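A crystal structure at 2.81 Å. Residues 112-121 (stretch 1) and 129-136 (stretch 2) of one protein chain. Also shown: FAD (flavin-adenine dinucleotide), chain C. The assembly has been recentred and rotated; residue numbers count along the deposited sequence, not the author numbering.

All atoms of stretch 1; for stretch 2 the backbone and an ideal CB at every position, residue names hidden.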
# COMPACT_ATOMS: atom_id res chain seq x y z
N VAL A 112 -2.73 -17.52 36.81
CA VAL A 112 -4.08 -17.03 37.06
C VAL A 112 -4.35 -17.11 38.55
O VAL A 112 -4.11 -18.16 39.15
CB VAL A 112 -5.09 -17.89 36.39
CG1 VAL A 112 -6.42 -17.26 36.51
CG2 VAL A 112 -4.75 -18.04 34.96
N ILE A 113 -4.82 -16.01 39.15
CA ILE A 113 -5.18 -15.97 40.58
C ILE A 113 -6.62 -15.53 40.77
O ILE A 113 -6.94 -14.36 40.63
CB ILE A 113 -4.34 -14.95 41.39
CG1 ILE A 113 -2.91 -15.43 41.58
CG2 ILE A 113 -5.01 -14.70 42.75
CD1 ILE A 113 -2.13 -14.55 42.50
N ALA A 114 -7.48 -16.46 41.13
CA ALA A 114 -8.90 -16.15 41.35
C ALA A 114 -9.06 -15.28 42.59
O ALA A 114 -8.81 -15.73 43.72
CB ALA A 114 -9.71 -17.47 41.51
N GLY A 115 -9.50 -14.03 42.39
CA GLY A 115 -9.65 -13.11 43.49
C GLY A 115 -9.88 -11.71 43.00
O GLY A 115 -9.99 -11.45 41.82
N ARG A 116 -9.98 -10.77 43.92
CA ARG A 116 -10.24 -9.39 43.58
C ARG A 116 -8.91 -8.70 43.89
O ARG A 116 -8.31 -8.92 44.98
CB ARG A 116 -11.37 -8.87 44.47
CG ARG A 116 -12.00 -7.56 44.02
CD ARG A 116 -12.63 -6.79 45.17
NE ARG A 116 -11.61 -5.93 45.82
CZ ARG A 116 -11.24 -5.98 47.12
NH1 ARG A 116 -11.78 -6.86 47.98
NH2 ARG A 116 -10.30 -5.14 47.56
N GLY A 117 -8.41 -7.91 42.95
CA GLY A 117 -7.14 -7.26 43.17
C GLY A 117 -7.27 -5.77 43.42
O GLY A 117 -8.24 -5.13 42.99
N GLU A 118 -6.29 -5.20 44.13
CA GLU A 118 -6.32 -3.78 44.36
C GLU A 118 -4.89 -3.26 44.54
O GLU A 118 -4.00 -4.01 44.93
CB GLU A 118 -7.20 -3.49 45.57
CG GLU A 118 -6.54 -2.80 46.70
CD GLU A 118 -7.27 -3.04 48.00
OE1 GLU A 118 -7.36 -4.21 48.42
OE2 GLU A 118 -7.73 -2.04 48.60
N LEU A 119 -4.69 -1.98 44.19
CA LEU A 119 -3.41 -1.28 44.31
C LEU A 119 -3.15 -0.88 45.75
O LEU A 119 -4.04 -0.29 46.39
CB LEU A 119 -3.43 -0.00 43.47
CG LEU A 119 -2.96 -0.12 42.04
CD1 LEU A 119 -3.79 0.78 41.22
CD2 LEU A 119 -1.52 0.24 41.94
N ILE A 120 -1.96 -1.19 46.29
CA ILE A 120 -1.67 -0.78 47.66
C ILE A 120 -0.37 0.01 47.82
O ILE A 120 0.20 0.02 48.91
CB ILE A 120 -1.61 -1.97 48.63
CG1 ILE A 120 -0.46 -2.90 48.25
CG2 ILE A 120 -2.91 -2.73 48.63
CD1 ILE A 120 -0.35 -4.16 49.20
N ASP A 121 0.09 0.68 46.76
CA ASP A 121 1.32 1.48 46.80
C ASP A 121 1.54 2.36 48.02
O ASP A 121 0.66 3.13 48.43
CB ASP A 121 1.42 2.37 45.58
CG ASP A 121 1.59 1.59 44.31
OD1 ASP A 121 1.03 0.47 44.23
OD2 ASP A 121 2.27 2.10 43.40
N UNK A 129 4.84 -0.83 40.92
CA UNK A 129 3.65 -0.83 41.76
C UNK A 129 3.47 -2.06 42.59
O UNK A 129 4.23 -3.03 42.48
CB UNK A 129 2.41 -0.64 40.89
N UNK A 130 2.46 -2.03 43.44
CA UNK A 130 2.17 -3.13 44.32
C UNK A 130 0.67 -3.40 44.35
O UNK A 130 -0.15 -2.51 44.61
CB UNK A 130 2.70 -2.84 45.73
N UNK A 131 0.30 -4.65 44.09
CA UNK A 131 -1.09 -5.06 44.06
C UNK A 131 -1.41 -6.15 45.06
O UNK A 131 -0.55 -6.96 45.37
CB UNK A 131 -1.46 -5.53 42.65
N UNK A 132 -2.64 -6.15 45.58
CA UNK A 132 -3.07 -7.14 46.58
C UNK A 132 -4.22 -7.92 46.03
O UNK A 132 -5.17 -7.33 45.52
CB UNK A 132 -3.46 -6.48 47.90
N UNK A 133 -4.18 -9.25 46.13
CA UNK A 133 -5.31 -10.05 45.61
C UNK A 133 -6.04 -10.59 46.80
O UNK A 133 -5.43 -11.13 47.69
CB UNK A 133 -4.85 -11.18 44.69
N UNK A 134 -7.35 -10.44 46.83
CA UNK A 134 -8.07 -11.00 47.97
C UNK A 134 -8.93 -12.10 47.45
O UNK A 134 -9.75 -11.90 46.56
CB UNK A 134 -8.90 -9.95 48.71
N UNK A 135 -8.74 -13.27 48.02
CA UNK A 135 -9.49 -14.46 47.62
C UNK A 135 -10.90 -14.45 48.19
O UNK A 135 -11.22 -13.62 49.02
CB UNK A 135 -8.76 -15.73 48.07
N UNK A 136 -11.76 -15.36 47.74
CA UNK A 136 -13.11 -15.43 48.30
C UNK A 136 -12.98 -16.08 49.69
O UNK A 136 -13.87 -15.98 50.51
CB UNK A 136 -14.06 -16.22 47.39
PA FAD C . -15.42 -7.85 31.42
O1A FAD C . -16.70 -7.21 31.95
O2A FAD C . -15.58 -8.87 30.30
O5B FAD C . -14.77 -8.49 32.64
C5B FAD C . -13.83 -7.89 33.55
C4B FAD C . -13.74 -9.01 34.57
O4B FAD C . -12.82 -8.72 35.59
C3B FAD C . -15.09 -9.45 35.35
O3B FAD C . -15.77 -10.56 34.76
C2B FAD C . -14.69 -9.70 36.72
O2B FAD C . -14.61 -11.05 37.18
C1B FAD C . -13.32 -9.08 36.87
N9A FAD C . -13.15 -8.07 37.83
C8A FAD C . -13.88 -6.94 38.18
N7A FAD C . -13.35 -6.27 39.17
C5A FAD C . -12.22 -6.97 39.49
C6A FAD C . -11.21 -6.80 40.45
N6A FAD C . -11.20 -5.80 41.31
N1A FAD C . -10.20 -7.74 40.49
C2A FAD C . -10.16 -8.78 39.64
N3A FAD C . -11.12 -9.01 38.66
C4A FAD C . -12.12 -7.99 38.71
N1 FAD C . -19.48 -6.89 22.91
C2 FAD C . -19.20 -7.34 21.65
O2 FAD C . -18.11 -7.10 21.09
N3 FAD C . -20.16 -8.08 20.99
C4 FAD C . -21.38 -8.43 21.47
O4 FAD C . -22.14 -9.11 20.78
C4X FAD C . -21.65 -7.98 22.70
N5 FAD C . -22.92 -8.34 23.23
C5X FAD C . -23.21 -7.87 24.54
C6 FAD C . -24.43 -8.20 25.15
C7 FAD C . -24.78 -7.75 26.46
C7M FAD C . -26.14 -8.15 27.08
C8 FAD C . -23.84 -6.93 27.15
C8M FAD C . -24.11 -6.37 28.54
C9 FAD C . -22.64 -6.61 26.59
C9A FAD C . -22.27 -7.06 25.32
N10 FAD C . -20.98 -6.76 24.67
C10 FAD C . -20.69 -7.21 23.41
C1' FAD C . -20.06 -6.01 25.43
C2' FAD C . -18.84 -6.77 25.89
O2' FAD C . -19.28 -7.95 26.64
C3' FAD C . -17.94 -5.94 26.77
O3' FAD C . -17.39 -4.91 25.99
C4' FAD C . -16.74 -6.67 27.33
O4' FAD C . -17.37 -7.70 28.17
C5' FAD C . -15.88 -5.96 28.26
O5' FAD C . -14.77 -6.78 28.57
P FAD C . -13.71 -6.44 29.67
O1P FAD C . -12.73 -7.45 29.54
O2P FAD C . -13.24 -5.04 29.65
O3P FAD C . -14.57 -6.62 30.93

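Stretch 2 runs antiparallel to strand 116-119, and its backbone fixes much of the contact before any side chain is chosen. Two pairs of hydrogen bonds, at 116 with 134 and at 118 with 132, set the register, so the CB atoms of 131 and 133 go to one face of the sheet and those of 132 and 134 to the other.

Position 129 lies beside the end of stretch 1, its ideal CB sideways, 3.7 Å from Asp121 OD2 and 4.2 Å from Leu119 CD2. A carboxylate next to a methyl asks for a donor on a short, partly apolar frame; asparagine, serine, threonine or histidine could answer. The residue is His129. With chi1 in m, its ND1 donates to Asp121 OD2 at 2.9 Å, the oxygen lying near the ring plane, while Leu119 CD2 sits 4.2 Å from His129 CB.

At 130 the backbone is already engaged: its N donates to Asp121 OD1 (3.0 Å) and its O accepts from Ile120 N (2.8 Å). Asp121 thus caters to two successive residues, one oxygen for each. The ideal CB points sideways, 4.0 Å from both Asp121 OD1 and Ile120 CG1, so a long chain with an aliphatic stem would suit, as would a beta-branched one. It is Arg130, whose CB packs 4.1 Å from Ile120 CG1; Ile120 CD1 lies at the edge of the guanidinium, which is hydrogen-bonded elsewhere in the structure.

Position 131 pairs with Leu119 without hydrogen bonds between them, and both side chains share a face. Valine, isoleucine or leucine would fit the extended backbone and the apolar neighbour. Ile131 fills it, its CG1 4.5 Å from Leu119 CG. Gly117 has no side chain on this face.

At 132 the ideal CB stands 3.9 Å from Ile120 CG2, on the face that carries Glu118. An aliphatic base with a positive tip, lysine or arginine, would use both; threonine or glutamine would use less. Lys132 sets its CB 3.8 Å from Ile120 CG2, and its CE comes within 3.1 Å of Glu118 OE1. The salt bridge from NZ to that same OE1 is long, 3.9 Å, and OE1 also serves Arg116 NH2 at 3.2 Å.

Position 133 lies opposite Gly117, CA to CA 4.1 Å, and its ideal CB is 4.0 Å from Ile113 CG2. A small apolar residue is enough to meet that methyl. Ala133 does so, its CB 4.0 Å from Ile113 CG2.

At 134 the main chain exchanges hydrogen bonds with Arg116: the N of 134 donates to Arg116 O at 2.6 Å, and Arg116 N donates to the O of 134 at 2.9 Å. The CB shares a face with the arginine, so a beta-branched or polar residue, or an acid, would suit. Thr134, chi1 in m, leaves OG1 4.2 Å from Arg116 NH1, near but not bonded.

Position 135 points away and 136 reaches nothing, so both tolerate many residues; they are Ala135 and Ala136.

Stretch 2 (129-136) HRIKATAA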
# COMPACT_ATOMS: atom_id res chain seq x y z
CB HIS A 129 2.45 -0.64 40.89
CG HIS A 129 2.55 0.57 40.04
ND1 HIS A 129 2.61 1.84 40.58
CD2 HIS A 129 2.58 0.73 38.70
CE1 HIS A 129 2.67 2.72 39.60
NE2 HIS A 129 2.65 2.08 38.45
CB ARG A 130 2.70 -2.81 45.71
CG ARG A 130 3.38 -3.98 46.36
CD ARG A 130 3.83 -3.75 47.79
NE ARG A 130 3.71 -5.06 48.43
CZ ARG A 130 4.75 -5.85 48.72
NH1 ARG A 130 6.00 -5.43 48.47
NH2 ARG A 130 4.53 -7.09 49.17
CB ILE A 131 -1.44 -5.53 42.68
CG1 ILE A 131 -1.40 -4.30 41.76
CG2 ILE A 131 -2.76 -6.27 42.70
CD1 ILE A 131 -1.25 -4.63 40.30
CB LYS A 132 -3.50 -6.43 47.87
CG LYS A 132 -4.35 -7.30 48.80
CD LYS A 132 -4.43 -6.74 50.21
CE LYS A 132 -5.43 -5.59 50.35
NZ LYS A 132 -5.40 -5.01 51.73
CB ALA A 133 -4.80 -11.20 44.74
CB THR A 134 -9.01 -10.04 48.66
OG1 THR A 134 -8.29 -8.92 49.20
CG2 THR A 134 -9.68 -10.76 49.76
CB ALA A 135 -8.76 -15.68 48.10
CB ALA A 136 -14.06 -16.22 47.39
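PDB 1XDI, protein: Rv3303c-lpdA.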